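Local coordinates for variant surface glycoprotein MITAT 1.1 (Trypanosoma brucei brucei, PDB 5LY9) that coats the surface of the bloodstream parasite as one of many antigenically distinct glycoproteins whose serial expression lets the trypanosome evade the host immune response, at residues I51-L65 / T314-A326. Residues are numbered along the deposited sequence; the frame is centred on the assembly and turned at random.
Sequences IYLAKNPETQALQQL and TYLDMVDAEIIPA. Unlike the reference sequence in segment 51-65: Leu65 (reference Ser). With NAG (2-acetamido-2-deoxy-beta-D-glucopyranose), chain C; MAN (alpha-D-mannopyranose), chain B.
Tyr52 and Glu322 meet where the turn of the long helical hairpin of the A-type VSG N-terminal domain, helices 24-55 and 62-114, packs against helix 313-321 and the short strand 323-324. With its CG anti to the backbone N (chi1 -176°), Tyr52 extends its ring against the last turn of helix 313-321. Glu322 crosses it at about a right angle, CB and CG of Glu322 packed obliquely against Tyr52 CD2 and Glu322 OE1 3.4 Å from Tyr52 CE2, the ring and carboxylate planes 62° apart. A bend at chi2 (78°) turns this carboxylate to Lys55 and Asn56, which reach OE2 from opposite faces of its plane. Lys55 NZ makes a salt bridge to Glu322 OE2 at 2.7 Å; Asn56 ND2 gives Glu322 OE2 an almost straight hydrogen bond of 3.0 Å. The same ND2 also bonds to Tyr52 O, on a lone pair in the carbonyl plane, and sits over the centre of the Tyr52 ring, so the amide ties the helix end to the carboxylate. Toward helix 62-114 the contact turns apolar: Met318 CG lies against Tyr52 OH, its CE bends over to Ala61 CB and Leu65 CD1, and Leu65 CD2 packs on Val319 CG2. Gln64 lays CG over one face of the Tyr315 ring in a CH-pi contact, 4.0 Å from the centroid, while its NE2 bonds to Leu303 O; Ala61 CB meets the ring edge. Across helix 313-321, Asp320 OD1 accepts a hydrogen bond from O3 of a glycan NAG. One water accepts from Lys55 NZ and donates to Ile323 O at 2.9 Å.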
loop_
_atom_site.group_PDB
_atom_site.type_symbol
_atom_site.label_atom_id
_atom_site.label_comp_id
_atom_site.label_asym_id
_atom_site.label_seq_id
_atom_site.Cartn_x
_atom_site.Cartn_y
_atom_site.Cartn_z
ATOM N N ILE A 51 -28.361 12.018 12.962
ATOM C CA ILE A 51 -28.516 12.908 14.066
ATOM C C ILE A 51 -29.800 13.765 13.903
ATOM O O ILE A 51 -30.578 13.919 14.838
ATOM C CB ILE A 51 -27.274 13.854 14.195
ATOM C CG1 ILE A 51 -26.021 13.086 14.667
ATOM C CG2 ILE A 51 -27.625 15.042 15.091
ATOM C CD1 ILE A 51 -24.697 13.768 14.288
ATOM N N TYR A 52 -30.019 14.279 12.694
ATOM C CA TYR A 52 -31.209 15.081 12.437
ATOM C C TYR A 52 -32.465 14.234 12.739
ATOM O O TYR A 52 -33.440 14.699 13.367
ATOM C CB TYR A 52 -31.264 15.492 10.998
ATOM C CG TYR A 52 -32.424 16.406 10.715
ATOM C CD1 TYR A 52 -33.635 15.915 10.406
ATOM C CD2 TYR A 52 -32.214 17.799 10.677
ATOM C CE1 TYR A 52 -34.721 16.788 10.169
ATOM C CE2 TYR A 52 -33.265 18.675 10.390
ATOM C CZ TYR A 52 -34.496 18.161 10.154
ATOM O OH TYR A 52 -35.567 19.019 9.900
ATOM N N LEU A 53 -32.482 13.001 12.257
ATOM C CA LEU A 53 -33.617 12.135 12.515
ATOM C C LEU A 53 -33.792 11.855 13.978
ATOM O O LEU A 53 -34.950 11.820 14.485
ATOM C CB LEU A 53 -33.449 10.835 11.785
ATOM C CG LEU A 53 -33.626 10.931 10.284
ATOM C CD1 LEU A 53 -33.012 9.727 9.575
ATOM C CD2 LEU A 53 -35.091 11.008 9.972
ATOM N N ALA A 54 -32.693 11.542 14.659
ATOM C CA ALA A 54 -32.820 11.279 16.097
ATOM C C ALA A 54 -33.322 12.469 16.889
ATOM O O ALA A 54 -34.060 12.280 17.879
ATOM C CB ALA A 54 -31.512 10.806 16.666
ATOM N N LYS A 55 -32.969 13.653 16.429
ATOM C CA LYS A 55 -33.306 14.896 17.092
ATOM C C LYS A 55 -34.720 15.284 16.744
ATOM O O LYS A 55 -35.385 15.980 17.547
ATOM C CB LYS A 55 -32.317 15.930 16.672
ATOM C CG LYS A 55 -32.458 17.301 17.291
ATOM C CD LYS A 55 -31.268 18.184 16.946
ATOM C CE LYS A 55 -31.363 19.521 17.660
ATOM N NZ LYS A 55 -32.472 20.345 17.098
ATOM N N ASN A 56 -35.219 14.808 15.592
ATOM C CA ASN A 56 -36.503 15.267 15.032
ATOM C C ASN A 56 -37.427 14.131 14.626
ATOM O O ASN A 56 -37.715 13.951 13.439
ATOM C CB ASN A 56 -36.290 16.188 13.851
ATOM C CG ASN A 56 -35.596 17.480 14.202
ATOM O OD1 ASN A 56 -36.211 18.432 14.643
ATOM N ND2 ASN A 56 -34.341 17.543 13.948
ATOM N N PRO A 57 -37.916 13.343 15.595
ATOM C CA PRO A 57 -38.667 12.182 15.258
ATOM C C PRO A 57 -39.962 12.517 14.569
ATOM O O PRO A 57 -40.466 11.680 13.825
ATOM C CB PRO A 57 -38.953 11.499 16.645
ATOM C CG PRO A 57 -38.758 12.562 17.626
ATOM C CD PRO A 57 -37.591 13.353 17.044
ATOM N N GLU A 58 -40.497 13.712 14.793
ATOM C CA GLU A 58 -41.750 14.071 14.180
ATOM C C GLU A 58 -41.561 14.777 12.860
ATOM O O GLU A 58 -42.494 15.369 12.364
ATOM C CB GLU A 58 -42.592 14.917 15.127
ATOM C CG GLU A 58 -42.718 14.225 16.453
ATOM C CD GLU A 58 -43.541 15.043 17.410
ATOM O OE1 GLU A 58 -44.719 15.250 17.075
ATOM O OE2 GLU A 58 -42.972 15.484 18.449
ATOM N N THR A 59 -40.358 14.729 12.282
ATOM C CA THR A 59 -40.108 15.385 10.994
ATOM C C THR A 59 -41.127 14.983 9.952
ATOM O O THR A 59 -41.489 13.781 9.830
ATOM C CB THR A 59 -38.659 15.002 10.472
ATOM O OG1 THR A 59 -38.384 15.702 9.252
ATOM C CG2 THR A 59 -38.503 13.477 10.296
ATOM N N GLN A 60 -41.567 15.942 9.159
ATOM C CA GLN A 60 -42.376 15.608 7.995
ATOM C C GLN A 60 -41.578 15.103 6.810
ATOM O O GLN A 60 -42.156 14.810 5.814
ATOM C CB GLN A 60 -43.248 16.799 7.588
ATOM C CG GLN A 60 -44.266 17.223 8.680
ATOM C CD GLN A 60 -45.084 16.066 9.253
ATOM O OE1 GLN A 60 -44.659 15.399 10.221
ATOM N NE2 GLN A 60 -46.268 15.826 8.680
ATOM N N ALA A 61 -40.267 14.976 6.962
ATOM C CA ALA A 61 -39.405 14.480 5.910
ATOM C C ALA A 61 -38.841 13.129 6.249
ATOM O O ALA A 61 -37.707 12.790 5.814
ATOM C CB ALA A 61 -38.297 15.447 5.660
ATOM N N LEU A 62 -39.625 12.357 6.984
ATOM C CA LEU A 62 -39.129 11.081 7.546
ATOM C C LEU A 62 -38.638 10.153 6.430
ATOM O O LEU A 62 -37.527 9.604 6.565
ATOM C CB LEU A 62 -40.198 10.399 8.400
ATOM C CG LEU A 62 -39.767 9.030 8.923
ATOM C CD1 LEU A 62 -38.572 9.203 9.823
ATOM C CD2 LEU A 62 -40.891 8.367 9.666
ATOM N N GLN A 63 -39.450 9.939 5.388
ATOM C CA GLN A 63 -39.084 9.002 4.385
ATOM C C GLN A 63 -37.909 9.488 3.518
ATOM O O GLN A 63 -37.032 8.697 3.207
ATOM C CB GLN A 63 -40.237 8.603 3.473
ATOM C CG GLN A 63 -41.341 7.837 4.214
ATOM C CD GLN A 63 -42.505 7.441 3.272
ATOM O OE1 GLN A 63 -42.318 7.117 2.129
ATOM N NE2 GLN A 63 -43.694 7.425 3.785
ATOM N N GLN A 64 -37.906 10.758 3.134
ATOM C CA GLN A 64 -36.778 11.334 2.352
ATOM C C GLN A 64 -35.467 11.194 3.130
ATOM O O GLN A 64 -34.436 10.758 2.611
ATOM C CB GLN A 64 -37.028 12.822 2.117
ATOM C CG GLN A 64 -38.232 13.091 1.240
ATOM C CD GLN A 64 -39.581 13.183 1.936
ATOM O OE1 GLN A 64 -39.779 12.765 3.071
ATOM N NE2 GLN A 64 -40.569 13.677 1.194
ATOM N N LEU A 65 -35.519 11.487 4.407
ATOM C CA LEU A 65 -34.277 11.506 5.223
ATOM C C LEU A 65 -33.799 10.071 5.580
ATOM O O LEU A 65 -32.608 9.789 5.600
ATOM C CB LEU A 65 -34.512 12.336 6.479
ATOM C CG LEU A 65 -34.682 13.838 6.141
ATOM C CD1 LEU A 65 -34.930 14.619 7.390
ATOM C CD2 LEU A 65 -33.424 14.383 5.506
ATOM N N THR A 314 -32.528 20.274 -1.078
ATOM C CA THR A 314 -33.227 20.991 0.012
ATOM C C THR A 314 -33.259 20.179 1.279
ATOM O O THR A 314 -33.029 20.780 2.333
ATOM C CB THR A 314 -34.678 21.478 -0.330
ATOM O OG1 THR A 314 -35.447 20.322 -0.648
ATOM C CG2 THR A 314 -34.637 22.344 -1.520
ATOM N N TYR A 315 -33.337 18.826 1.166
ATOM C CA TYR A 315 -33.293 17.958 2.325
ATOM C C TYR A 315 -31.896 17.955 3.014
ATOM O O TYR A 315 -31.784 18.004 4.267
ATOM C CB TYR A 315 -33.764 16.483 1.974
ATOM C CG TYR A 315 -35.173 16.516 1.615
ATOM C CD1 TYR A 315 -36.156 16.496 2.607
ATOM C CD2 TYR A 315 -35.575 16.723 0.304
ATOM C CE1 TYR A 315 -37.484 16.638 2.259
ATOM C CE2 TYR A 315 -36.932 16.877 -0.023
ATOM C CZ TYR A 315 -37.854 16.817 0.979
ATOM O OH TYR A 315 -39.205 16.941 0.729
ATOM N N LEU A 316 -30.862 17.873 2.208
ATOM C CA LEU A 316 -29.489 17.856 2.732
ATOM C C LEU A 316 -29.180 19.248 3.362
ATOM O O LEU A 316 -28.470 19.348 4.380
ATOM C CB LEU A 316 -28.517 17.526 1.650
ATOM C CG LEU A 316 -28.659 16.113 1.066
ATOM C CD1 LEU A 316 -27.752 15.909 -0.163
ATOM C CD2 LEU A 316 -28.396 15.098 2.117
ATOM N N ASP A 317 -29.655 20.295 2.717
ATOM C CA ASP A 317 -29.523 21.661 3.272
ATOM C C ASP A 317 -30.195 21.849 4.620
ATOM O O ASP A 317 -29.622 22.456 5.533
ATOM C CB ASP A 317 -30.015 22.706 2.279
ATOM C CG ASP A 317 -29.084 22.878 1.078
ATOM O OD1 ASP A 317 -27.898 22.447 1.066
ATOM O OD2 ASP A 317 -29.559 23.468 0.104
ATOM N N MET A 318 -31.391 21.282 4.767
ATOM C CA MET A 318 -32.107 21.262 6.023
ATOM C C MET A 318 -31.321 20.549 7.119
ATOM O O MET A 318 -31.190 21.030 8.225
ATOM C CB MET A 318 -33.466 20.609 5.767
ATOM C CG MET A 318 -34.386 20.624 6.907
ATOM S SD MET A 318 -36.038 20.104 6.295
ATOM C CE MET A 318 -35.739 18.382 6.133
ATOM N N VAL A 319 -30.673 19.437 6.773
ATOM C CA VAL A 319 -29.830 18.741 7.743
ATOM C C VAL A 319 -28.636 19.622 8.174
ATOM O O VAL A 319 -28.337 19.751 9.359
ATOM C CB VAL A 319 -29.369 17.399 7.104
ATOM C CG1 VAL A 319 -28.258 16.780 7.882
ATOM C CG2 VAL A 319 -30.549 16.453 7.077
ATOM N N ASP A 320 -27.966 20.194 7.193
ATOM C CA ASP A 320 -26.802 21.080 7.425
ATOM C C ASP A 320 -27.088 22.287 8.333
ATOM O O ASP A 320 -26.265 22.634 9.166
ATOM C CB ASP A 320 -26.246 21.605 6.111
ATOM C CG ASP A 320 -25.429 20.558 5.351
ATOM O OD1 ASP A 320 -25.045 19.506 5.939
ATOM O OD2 ASP A 320 -25.200 20.803 4.133
ATOM N N ALA A 321 -28.283 22.845 8.243
ATOM C CA ALA A 321 -28.646 24.025 9.016
ATOM C C ALA A 321 -29.012 23.699 10.457
ATOM O O ALA A 321 -29.129 24.591 11.298
ATOM C CB ALA A 321 -29.854 24.654 8.314
ATOM N N GLU A 322 -29.198 22.417 10.770
ATOM C CA GLU A 322 -29.709 22.027 12.048
ATOM C C GLU A 322 -28.639 22.323 13.110
ATOM O O GLU A 322 -27.521 21.890 12.977
ATOM C CB GLU A 322 -30.157 20.556 12.063
ATOM C CG GLU A 322 -30.823 20.100 13.352
ATOM C CD GLU A 322 -32.296 20.535 13.496
ATOM O OE1 GLU A 322 -32.806 21.249 12.618
ATOM O OE2 GLU A 322 -32.940 20.109 14.491
ATOM N N ILE A 323 -29.015 23.050 14.155
ATOM C CA ILE A 323 -28.069 23.442 15.171
ATOM C C ILE A 323 -27.951 22.404 16.275
ATOM O O ILE A 323 -28.944 21.923 16.789
ATOM C CB ILE A 323 -28.476 24.791 15.835
ATOM C CG1 ILE A 323 -28.434 25.893 14.815
ATOM C CG2 ILE A 323 -27.558 25.122 17.027
ATOM C CD1 ILE A 323 -27.045 26.373 14.582
ATOM N N ILE A 324 -26.725 22.049 16.602
ATOM C CA ILE A 324 -26.455 21.214 17.738
ATOM C C ILE A 324 -26.032 22.117 18.885
ATOM O O ILE A 324 -25.003 22.778 18.818
ATOM C CB ILE A 324 -25.290 20.215 17.436
ATOM C CG1 ILE A 324 -25.558 19.463 16.128
ATOM C CG2 ILE A 324 -25.121 19.292 18.615
ATOM C CD1 ILE A 324 -26.929 18.823 16.054
ATOM N N PRO A 325 -26.808 22.137 19.939
ATOM C CA PRO A 325 -26.548 23.053 21.037
ATOM C C PRO A 325 -25.366 22.672 21.860
ATOM O O PRO A 325 -25.008 21.490 21.944
ATOM C CB PRO A 325 -27.797 22.978 21.898
ATOM C CG PRO A 325 -28.572 21.873 21.419
ATOM C CD PRO A 325 -28.123 21.491 20.040
ATOM N N ALA A 326 -24.763 23.691 22.478
ATOM C CA ALA A 326 -23.762 23.462 23.478
ATOM C C ALA A 326 -24.378 22.581 24.555
ATOM O O ALA A 326 -25.568 22.661 24.839
ATOM C CB ALA A 326 -23.334 24.786 24.069
HETATM C C1 NAG C . -21.615 16.977 2.445
HETATM C C2 NAG C . -22.229 17.287 3.776
HETATM C C3 NAG C . -22.155 18.772 4.134
HETATM C C4 NAG C . -20.731 19.307 3.953
HETATM C C5 NAG C . -20.296 18.920 2.545
HETATM C C6 NAG C . -18.910 19.395 2.152
HETATM C C7 NAG C . -24.072 16.118 4.828
HETATM C C8 NAG C . -25.544 15.896 4.859
HETATM N N2 NAG C . -23.638 16.912 3.878
HETATM O O3 NAG C . -22.596 19.031 5.495
HETATM O O4 NAG C . -20.594 20.730 4.311
HETATM O O5 NAG C . -20.301 17.474 2.413
HETATM O O6 NAG C . -18.007 18.860 3.083
HETATM O O7 NAG C . -23.300 15.566 5.573
HETATM C C1 MAN B . -23.811 25.777 4.146
HETATM C C2 MAN B . -23.668 27.280 4.010
HETATM C C3 MAN B . -22.931 27.756 5.240
HETATM C C4 MAN B . -23.635 27.322 6.526
HETATM C C5 MAN B . -24.046 25.836 6.569
HETATM C C6 MAN B . -25.211 25.556 7.528
HETATM O O2 MAN B . -24.974 27.899 3.838
HETATM O O3 MAN B . -22.835 29.178 5.075
HETATM O O4 MAN B . -22.751 27.543 7.607
HETATM O O5 MAN B . -24.527 25.418 5.315
HETATM O O6 MAN B . -26.528 25.656 6.889
HETATM O O HOH W 1 -31.458 22.901 17.727
HETATM O O HOH W 2 -35.587 21.415 12.999
#